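Local coordinates for oxidoreductase, Gfo/Idh/MocA family (Pseudomonas syringae pv. tomato, PDB 3DTY), which is probably an NAD(P)-dependent oxidoreductase of the Gfo/Idh/MocA family, with a Rossmann-type nucleotide-binding domain, and binds magnesium in the crystal, at residues G109-C114 and N136-V141; P220-K225 and M249-G254; G278-L283 and F295-Q300. One frame throughout, in Å; residues are numbered along the deposited sequence.

Contact 1 (G109-C114 and N136-V141)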
loop_
_atom_site.group_PDB
_atom_site.type_symbol
_atom_site.label_atom_id
_atom_site.label_comp_id
_atom_site.label_asym_id
_atom_site.label_seq_id
_atom_site.Cartn_x
_atom_site.Cartn_y
_atom_site.Cartn_z
ATOM N N GLY A 109 -41.128 28.394 -0.317
ATOM C CA GLY A 109 -40.301 28.928 -1.387
ATOM C C GLY A 109 -38.809 28.942 -1.103
ATOM O O GLY A 109 -38.082 29.821 -1.569
ATOM N N LEU A 110 -38.334 27.961 -0.352
ATOM C CA LEU A 110 -36.917 27.911 -0.023
ATOM C C LEU A 110 -36.173 26.768 -0.700
ATOM O O LEU A 110 -36.693 25.652 -0.787
ATOM C CB LEU A 110 -36.742 27.771 1.488
ATOM C CG LEU A 110 -37.361 28.842 2.389
ATOM C CD1 LEU A 110 -37.135 28.454 3.844
ATOM C CD2 LEU A 110 -36.740 30.210 2.084
ATOM N N HIS A 111 -34.970 27.047 -1.199
ATOM C CA HIS A 111 -34.157 25.982 -1.783
ATOM C C HIS A 111 -33.698 25.197 -0.562
ATOM O O HIS A 111 -33.391 25.784 0.479
ATOM C CB HIS A 111 -32.914 26.510 -2.503
ATOM C CG HIS A 111 -33.203 27.212 -3.789
ATOM N ND1 HIS A 111 -33.147 28.583 -3.915
ATOM C CD2 HIS A 111 -33.544 26.736 -5.009
ATOM C CE1 HIS A 111 -33.441 28.923 -5.158
ATOM N NE2 HIS A 111 -33.685 27.820 -5.844
ATOM N N VAL A 112 -33.638 23.881 -0.696
ATOM C CA VAL A 112 -33.237 23.024 0.411
ATOM C C VAL A 112 -31.995 22.178 0.165
ATOM O O VAL A 112 -31.716 21.744 -0.952
ATOM C CB VAL A 112 -34.383 22.049 0.784
ATOM C CG1 VAL A 112 -33.994 21.200 1.991
ATOM C CG2 VAL A 112 -35.649 22.827 1.068
ATOM N N VAL A 113 -31.239 21.971 1.232
ATOM C CA VAL A 113 -30.075 21.099 1.202
ATOM C C VAL A 113 -30.383 20.221 2.403
ATOM O O VAL A 113 -30.363 20.688 3.535
ATOM C CB VAL A 113 -28.760 21.848 1.420
ATOM C CG1 VAL A 113 -27.630 20.846 1.599
ATOM C CG2 VAL A 113 -28.471 22.741 0.223
ATOM N N CYS A 114 -30.713 18.962 2.141
ATOM C CA CYS A 114 -31.080 18.043 3.203
ATOM C C CYS A 114 -30.032 16.981 3.464
ATOM O O CYS A 114 -29.489 16.379 2.536
ATOM C CB CYS A 114 -32.416 17.370 2.868
ATOM S SG CYS A 114 -33.153 16.432 4.243
ATOM N N ASN A 136 -40.494 25.334 -7.832
ATOM C CA ASN A 136 -39.250 25.610 -8.541
ATOM C C ASN A 136 -38.078 25.920 -7.602
ATOM O O ASN A 136 -37.422 26.950 -7.734
ATOM C CB ASN A 136 -39.457 26.779 -9.511
ATOM C CG ASN A 136 -38.273 26.978 -10.437
ATOM O OD1 ASN A 136 -37.856 26.052 -11.131
ATOM N ND2 ASN A 136 -37.724 28.189 -10.451
ATOM N N ARG A 137 -37.828 25.019 -6.656
ATOM C CA ARG A 137 -36.735 25.165 -5.693
ATOM C C ARG A 137 -35.991 23.840 -5.646
ATOM O O ARG A 137 -36.615 22.784 -5.715
ATOM C CB ARG A 137 -37.287 25.504 -4.303
ATOM C CG ARG A 137 -37.825 26.916 -4.184
ATOM C CD ARG A 137 -36.691 27.930 -4.288
ATOM N NE ARG A 137 -37.182 29.298 -4.197
ATOM C CZ ARG A 137 -37.786 29.940 -5.189
ATOM N NH1 ARG A 137 -37.963 29.336 -6.357
ATOM N NH2 ARG A 137 -38.228 31.181 -5.007
ATOM N N ILE A 138 -34.667 23.885 -5.531
ATOM C CA ILE A 138 -33.903 22.644 -5.507
ATOM C C ILE A 138 -33.924 21.969 -4.141
ATOM O O ILE A 138 -34.268 22.580 -3.120
ATOM C CB ILE A 138 -32.404 22.852 -5.894
ATOM C CG1 ILE A 138 -31.623 23.404 -4.700
ATOM C CG2 ILE A 138 -32.283 23.813 -7.068
ATOM C CD1 ILE A 138 -30.112 23.202 -4.813
ATOM N N VAL A 139 -33.555 20.693 -4.149
ATOM C CA VAL A 139 -33.453 19.888 -2.944
ATOM C C VAL A 139 -32.168 19.084 -3.074
ATOM O O VAL A 139 -32.147 18.007 -3.672
ATOM C CB VAL A 139 -34.639 18.915 -2.780
ATOM C CG1 VAL A 139 -34.406 18.028 -1.570
ATOM C CG2 VAL A 139 -35.944 19.693 -2.608
ATOM N N GLY A 140 -31.083 19.632 -2.543
ATOM C CA GLY A 140 -29.821 18.925 -2.603
ATOM C C GLY A 140 -29.749 17.962 -1.437
ATOM O O GLY A 140 -30.311 18.234 -0.377
ATOM N N VAL A 141 -29.082 16.831 -1.642
ATOM C CA VAL A 141 -28.920 15.820 -0.606
ATOM C C VAL A 141 -27.413 15.636 -0.447
ATOM O O VAL A 141 -26.681 15.583 -1.437
ATOM C CB VAL A 141 -29.571 14.492 -1.016
ATOM C CG1 VAL A 141 -29.445 13.482 0.120
ATOM C CG2 VAL A 141 -31.040 14.724 -1.373
#

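Contact 2 (P220-K225 and M249-G254)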
loop_
_atom_site.group_PDB
_atom_site.type_symbol
_atom_site.label_atom_id
_atom_site.label_comp_id
_atom_site.label_asym_id
_atom_site.label_seq_id
_atom_site.Cartn_x
_atom_site.Cartn_y
_atom_site.Cartn_z
ATOM N N PRO A 220 -24.183 7.428 -15.158
ATOM C CA PRO A 220 -25.539 7.988 -15.207
ATOM C C PRO A 220 -26.562 7.254 -16.068
ATOM O O PRO A 220 -27.759 7.328 -15.803
ATOM C CB PRO A 220 -25.301 9.426 -15.676
ATOM C CG PRO A 220 -24.090 9.304 -16.544
ATOM C CD PRO A 220 -23.203 8.367 -15.736
ATOM N N ASP A 221 -26.102 6.536 -17.086
ATOM C CA ASP A 221 -27.025 5.831 -17.973
ATOM C C ASP A 221 -27.386 4.411 -17.542
ATOM O O ASP A 221 -28.260 3.782 -18.137
ATOM C CB ASP A 221 -26.460 5.817 -19.396
ATOM C CG ASP A 221 -26.169 7.219 -19.914
ATOM O OD1 ASP A 221 -26.961 8.136 -19.605
ATOM O OD2 ASP A 221 -25.159 7.403 -20.629
ATOM N N LEU A 222 -26.728 3.915 -16.501
ATOM C CA LEU A 222 -26.981 2.565 -16.009
ATOM C C LEU A 222 -28.308 2.543 -15.244
ATOM O O LEU A 222 -28.530 3.375 -14.363
ATOM C CB LEU A 222 -25.829 2.138 -15.091
ATOM C CG LEU A 222 -25.384 0.677 -15.076
ATOM C CD1 LEU A 222 -24.865 0.290 -16.447
ATOM C CD2 LEU A 222 -24.294 0.486 -14.030
ATOM N N LYS A 223 -29.188 1.598 -15.582
ATOM C CA LYS A 223 -30.485 1.485 -14.907
ATOM C C LYS A 223 -30.656 0.135 -14.219
ATOM O O LYS A 223 -30.449 -0.917 -14.827
ATOM C CB LYS A 223 -31.634 1.676 -15.905
ATOM C CG LYS A 223 -31.720 3.069 -16.532
ATOM C CD LYS A 223 -32.792 3.101 -17.628
ATOM C CE LYS A 223 -32.931 4.478 -18.270
ATOM N NZ LYS A 223 -33.548 5.468 -17.341
ATOM N N ILE A 224 -31.036 0.165 -12.947
ATOM C CA ILE A 224 -31.244 -1.064 -12.193
ATOM C C ILE A 224 -32.540 -1.729 -12.653
ATOM O O ILE A 224 -33.587 -1.083 -12.697
ATOM C CB ILE A 224 -31.370 -0.795 -10.680
ATOM C CG1 ILE A 224 -30.082 -0.164 -10.140
ATOM C CG2 ILE A 224 -31.664 -2.101 -9.948
ATOM C CD1 ILE A 224 -30.181 0.277 -8.694
ATOM N N LYS A 225 -32.470 -3.015 -12.988
ATOM C CA LYS A 225 -33.662 -3.745 -13.425
ATOM C C LYS A 225 -34.327 -4.409 -12.221
ATOM O O LYS A 225 -35.530 -4.279 -12.007
ATOM C CB LYS A 225 -33.292 -4.816 -14.455
ATOM C CG LYS A 225 -34.496 -5.508 -15.085
ATOM C CD LYS A 225 -35.392 -4.511 -15.843
ATOM C CE LYS A 225 -36.624 -5.193 -16.461
ATOM N NZ LYS A 225 -37.482 -4.255 -17.251
HETATM N N MSE A 249 -27.505 -6.726 -7.530
HETATM C CA MSE A 249 -28.345 -6.074 -8.518
HETATM C C MSE A 249 -28.058 -6.464 -9.950
HETATM O O MSE A 249 -26.917 -6.748 -10.320
HETATM C CB MSE A 249 -28.185 -4.560 -8.418
HETATM C CG MSE A 249 -28.610 -3.984 -7.089
HETATM SE SE MSE A 249 -28.034 -2.146 -6.963
HETATM C CE MSE A 249 -26.210 -2.494 -6.536
ATOM N N GLU A 250 -29.112 -6.451 -10.753
ATOM C CA GLU A 250 -29.009 -6.741 -12.167
ATOM C C GLU A 250 -29.354 -5.441 -12.880
ATOM O O GLU A 250 -30.443 -4.899 -12.717
ATOM C CB GLU A 250 -29.998 -7.839 -12.570
ATOM C CG GLU A 250 -29.359 -9.193 -12.835
ATOM C CD GLU A 250 -30.381 -10.256 -13.218
ATOM O OE1 GLU A 250 -31.350 -9.928 -13.938
ATOM O OE2 GLU A 250 -30.208 -11.421 -12.807
ATOM N N TYR A 251 -28.408 -4.930 -13.654
ATOM C CA TYR A 251 -28.612 -3.701 -14.401
ATOM C C TYR A 251 -29.224 -4.043 -15.753
ATOM O O TYR A 251 -28.963 -5.119 -16.300
ATOM C CB TYR A 251 -27.274 -2.999 -14.628
ATOM C CG TYR A 251 -26.636 -2.427 -13.379
ATOM C CD1 TYR A 251 -27.180 -1.312 -12.746
ATOM C CD2 TYR A 251 -25.471 -2.984 -12.851
ATOM C CE1 TYR A 251 -26.576 -0.757 -11.613
ATOM C CE2 TYR A 251 -24.859 -2.439 -11.719
ATOM C CZ TYR A 251 -25.415 -1.328 -11.109
ATOM O OH TYR A 251 -24.811 -0.782 -10.005
ATOM N N GLU A 252 -30.040 -3.142 -16.292
ATOM C CA GLU A 252 -30.629 -3.387 -17.603
ATOM C C GLU A 252 -29.449 -3.376 -18.571
ATOM O O GLU A 252 -28.647 -2.439 -18.577
ATOM C CB GLU A 252 -31.655 -2.298 -17.949
ATOM C CG GLU A 252 -33.104 -2.741 -17.718
ATOM C CD GLU A 252 -34.083 -1.577 -17.561
ATOM O OE1 GLU A 252 -34.020 -0.614 -18.363
ATOM O OE2 GLU A 252 -34.925 -1.633 -16.633
ATOM N N GLY A 253 -29.311 -4.438 -19.352
ATOM C CA GLY A 253 -28.197 -4.500 -20.280
ATOM C C GLY A 253 -27.254 -5.637 -19.938
ATOM O O GLY A 253 -26.371 -5.968 -20.719
ATOM N N GLY A 254 -27.426 -6.225 -18.759
ATOM C CA GLY A 254 -26.591 -7.345 -18.372
ATOM C C GLY A 254 -25.575 -7.134 -17.270
ATOM O O GLY A 254 -25.200 -8.089 -16.598
HETATM O O HOH W 1 -28.528 -0.144 -17.755
#

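Contact 3 (G278-L283 and F295-Q300)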
loop_
_atom_site.group_PDB
_atom_site.type_symbol
_atom_site.label_atom_id
_atom_site.label_comp_id
_atom_site.label_asym_id
_atom_site.label_seq_id
_atom_site.Cartn_x
_atom_site.Cartn_y
_atom_site.Cartn_z
ATOM N N GLY A 278 -14.944 -3.221 -16.405
ATOM C CA GLY A 278 -15.388 -3.267 -17.792
ATOM C C GLY A 278 -14.657 -4.351 -18.567
ATOM O O GLY A 278 -13.761 -5.004 -18.035
ATOM N N SER A 279 -15.033 -4.540 -19.826
ATOM C CA SER A 279 -14.417 -5.556 -20.673
ATOM C C SER A 279 -12.940 -5.297 -20.953
ATOM O O SER A 279 -12.195 -6.226 -21.244
ATOM C CB SER A 279 -15.173 -5.646 -22.007
ATOM O OG SER A 279 -15.255 -4.374 -22.639
ATOM N N ARG A 280 -12.520 -4.038 -20.860
ATOM C CA ARG A 280 -11.135 -3.668 -21.145
ATOM C C ARG A 280 -10.294 -3.312 -19.923
ATOM O O ARG A 280 -9.094 -3.578 -19.882
ATOM C CB ARG A 280 -11.111 -2.492 -22.133
ATOM C CG ARG A 280 -9.743 -1.834 -22.305
ATOM C CD ARG A 280 -9.757 -0.760 -23.397
ATOM N NE ARG A 280 -8.434 -0.185 -23.638
ATOM C CZ ARG A 280 -7.917 0.828 -22.946
ATOM N NH1 ARG A 280 -8.615 1.383 -21.964
ATOM N NH2 ARG A 280 -6.707 1.293 -23.243
ATOM N N ALA A 281 -10.920 -2.705 -18.924
ATOM C CA ALA A 281 -10.186 -2.292 -17.746
ATOM C C ALA A 281 -11.112 -2.021 -16.582
ATOM O O ALA A 281 -12.336 -1.993 -16.729
ATOM C CB ALA A 281 -9.394 -1.043 -18.059
ATOM N N SER A 282 -10.504 -1.809 -15.425
ATOM C CA SER A 282 -11.236 -1.514 -14.208
ATOM C C SER A 282 -10.679 -0.236 -13.599
ATOM O O SER A 282 -9.558 0.182 -13.924
ATOM C CB SER A 282 -11.055 -2.637 -13.179
ATOM O OG SER A 282 -11.631 -3.850 -13.594
ATOM N N LEU A 283 -11.476 0.390 -12.740
ATOM C CA LEU A 283 -11.039 1.566 -12.005
ATOM C C LEU A 283 -11.597 1.404 -10.582
ATOM O O LEU A 283 -12.657 0.804 -10.387
ATOM C CB LEU A 283 -11.485 2.871 -12.681
ATOM C CG LEU A 283 -12.917 3.331 -12.910
ATOM C CD1 LEU A 283 -13.569 3.699 -11.592
ATOM C CD2 LEU A 283 -12.882 4.550 -13.841
ATOM N N PHE A 295 -6.391 2.644 -11.964
ATOM C CA PHE A 295 -6.842 2.391 -13.333
ATOM C C PHE A 295 -6.094 1.152 -13.810
ATOM O O PHE A 295 -4.881 1.187 -14.013
ATOM C CB PHE A 295 -6.527 3.605 -14.211
ATOM C CG PHE A 295 -6.947 3.455 -15.649
ATOM C CD1 PHE A 295 -8.218 2.981 -15.977
ATOM C CD2 PHE A 295 -6.078 3.820 -16.680
ATOM C CE1 PHE A 295 -8.622 2.870 -17.307
ATOM C CE2 PHE A 295 -6.471 3.714 -18.020
ATOM C CZ PHE A 295 -7.747 3.239 -18.334
ATOM N N GLU A 296 -6.822 0.058 -13.987
ATOM C CA GLU A 296 -6.205 -1.205 -14.361
ATOM C C GLU A 296 -6.644 -1.803 -15.694
ATOM O O GLU A 296 -7.629 -2.537 -15.760
ATOM C CB GLU A 296 -6.468 -2.221 -13.250
ATOM C CG GLU A 296 -6.020 -1.770 -11.862
ATOM C CD GLU A 296 -6.800 -2.460 -10.747
ATOM O OE1 GLU A 296 -7.052 -3.677 -10.856
ATOM O OE2 GLU A 296 -7.159 -1.782 -9.758
ATOM N N VAL A 297 -5.892 -1.498 -16.747
ATOM C CA VAL A 297 -6.186 -2.022 -18.071
ATOM C C VAL A 297 -5.649 -3.448 -18.136
ATOM O O VAL A 297 -4.450 -3.675 -17.958
ATOM C CB VAL A 297 -5.503 -1.189 -19.173
ATOM C CG1 VAL A 297 -5.818 -1.790 -20.545
ATOM C CG2 VAL A 297 -5.963 0.258 -19.097
ATOM N N GLN A 298 -6.531 -4.406 -18.388
ATOM C CA GLN A 298 -6.110 -5.794 -18.468
ATOM C C GLN A 298 -5.004 -5.960 -19.508
ATOM O O GLN A 298 -5.135 -5.514 -20.647
ATOM C CB GLN A 298 -7.297 -6.687 -18.826
ATOM C CG GLN A 298 -6.957 -8.175 -18.904
ATOM C CD GLN A 298 -6.362 -8.700 -17.616
ATOM O OE1 GLN A 298 -6.841 -8.388 -16.531
ATOM N NE2 GLN A 298 -5.315 -9.508 -17.730
ATOM N N GLY A 299 -3.911 -6.603 -19.107
ATOM C CA GLY A 299 -2.804 -6.817 -20.028
ATOM C C GLY A 299 -1.764 -5.705 -20.024
ATOM O O GLY A 299 -0.765 -5.772 -20.735
ATOM N N GLN A 300 -2.002 -4.681 -19.217
ATOM C CA GLN A 300 -1.086 -3.550 -19.117
ATOM C C GLN A 300 -0.720 -3.287 -17.656
ATOM O O GLN A 300 -1.338 -3.839 -16.740
ATOM C CB GLN A 300 -1.736 -2.299 -19.707
ATOM C CG GLN A 300 -2.104 -2.413 -21.178
ATOM C CD GLN A 300 -0.888 -2.607 -22.060
ATOM O OE1 GLN A 300 0.089 -1.857 -21.964
ATOM N NE2 GLN A 300 -0.940 -3.610 -22.927
HETATM O O HOH W 2 -7.449 -4.697 -21.824
#

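Contact 1 (G109-C114 and N136-V141)
Gly-109 meets Arg-137 where two helices end: both Gly-109 and Asn-136 are the positive-phi C-prime residues of Schellman motifs. The carbonyl O of Gly-109 accepts from Arg-137 NE at 2.8 Å, but the N-H bends to 134° and the donor stands above the carbonyl plane. Arg-137 NH1 turns back to Asn-136 O at 2.8 Å, in the guanidinium plane, and the two bonds together restrain the rotation of the guanidinium. At Leu-110 the carbonyl O touches Arg-137 CB. His-111 then lays its ring over the arginine: a bend at chi2 (-68°) sets Arg-137 CD 3.3 Å from the ring centroid, a CH-pi contact 7° off the normal. Ile-138 N lies at the ring edge, near CD2, and Ile-138 CG2 also touches CD2. From Val-112 onward the backbones pair in parallel register, with a nearly straight bond from Val-112 N to Ile-138 O at 2.8 Å, then Gly-140 N to Val-112 O, and Cys-114 N to Gly-140 O. Val-113 lies beside Gly-140, which has no side chain there. The two strands run nearly parallel and close a beta-alpha-beta crossover of the Rossmann fold through helix 122-134. Strand 88-92 pairs with the other edge of 111-114; helix 98-107 covers the face of Val-112, Cys-114 and Val-139, and the side chains of His-111, Val-113 and Ile-138 touch helix 330-349.

Contact 2 (P220-K225 and M249-G254)
Lys-223 and Glu-252 are joined backbone to backbone: Glu-252 N gives a nearly straight bond (173°) to Lys-223 O at 2.7 Å. Lys-225 N donates to Glu-250 O at 2.8 Å, in the carbonyl plane, and these two bonds flank the antiparallel non-hydrogen-bonded pair Ile-224 and Tyr-251. A water accepts from Lys-223 N at 2.9 Å; its link to Glu-252 O is too short to be other than doubtful. Tyr-251 O is taken by Gly-254 N within a type II turn. Among the charges, Lys-225 NZ and Glu-252 OE2 form only a long salt bridge, 3.7 Å, whereas Glu-250 OE2 is bridged to Arg-226. The apolar part lies on the Tyr-251 ring, where Leu-222 CD2 sits 3.4 Å from the centroid and 7° off the normal, a CH-pi contact over one face. With CG1 anti to the carbonyl carbon (chi1 -62°), Ile-224 brings CG1 obliquely to Tyr-251 CE1, and its CD1 reaches the selenium (SE) of selenomethionine Met-249 at 3.7 Å. This is the open end of the hairpin formed by strands 224-232 and 244-251. Side chains of Leu-222, Met-249 and Tyr-251 touch those of strand 166-174, strand 256-262 flanks 244-251, and Lys-225 bonds through its backbone to Tyr-390.

Contact 3 (G278-L283 and F295-Q300)
Phe-295 leans across the hairpin toward Ala-281 and Arg-280. With CG anti to the backbone N (chi1 180°), its ring swings over the neighbouring strand, bringing CE1 to 4.1 Å from Ala-281 CB and CZ near Arg-280 NH1, both obliquely. Its CA faces Ser-282 O in a CA-H...O contact, and its backbone partner Leu-283 projects from the same face. Glu-296 and Ser-282 form the antiparallel hydrogen-bonded pair: Glu-296 N to Ser-282 O is short and straight at 2.7 Å and 171°, while Ser-282 N to Glu-296 O, 3.0 Å, has its donor well above the carbonyl plane. The Glu-296 carboxylate turns elsewhere, to Arg-275 and Ser-294. Val-297 packs tightly, its CA 3.4 Å from Ala-281 CB, and places CG1 over one face of the Arg-280 guanidinium, 4.1 Å above its plane. Arg-280 reaches there extended from CG to NE, and its NH1 is bonded to Glu-162 O. Gln-298 N then donates to Arg-280 O at 3.1 Å, and a water donates to both that oxygen and Gln-298 O, just as the chain enters a type II turn from Val-297 to Gln-300. The chemistry thus divides by face. Phe-295 and Leu-283 pack on helix 149-159; from the other face, which also carries Glu-296, Ser-282 OG bonds to Ala-266 O of the second subunit. From the turn, Gln-298 OE1 accepts from Gly-267 N of that subunit, consistent with a hairpin that packs on its own domain and also meets the second subunit.

How the contacts relate
Contact 1 belongs to the nucleotide-binding Rossmann domain, contacts 2 and 3 to the C-terminal alpha/beta domain. Contacts 2 and 3 share one mixed sheet, in two separate hairpins with strands 256-262, 166-174 and 272-278 between them; their centres are 20 Å apart and their nearest atoms about 10 Å. Contact 1 lies farther off, its centre 28 Å from that of contact 2 and 39 Å from that of contact 3, on the opposite side of the chain's centre from the latter. In contact 1 the side chain of Val-139 is about 11 Å from that of the magnesium ligand Asn-127, on helix 122-134 of the same crossover; contact 2 and contact 3 lie away from that site. Contact 3 meets a second subunit, whereas no other chain touches contact 1.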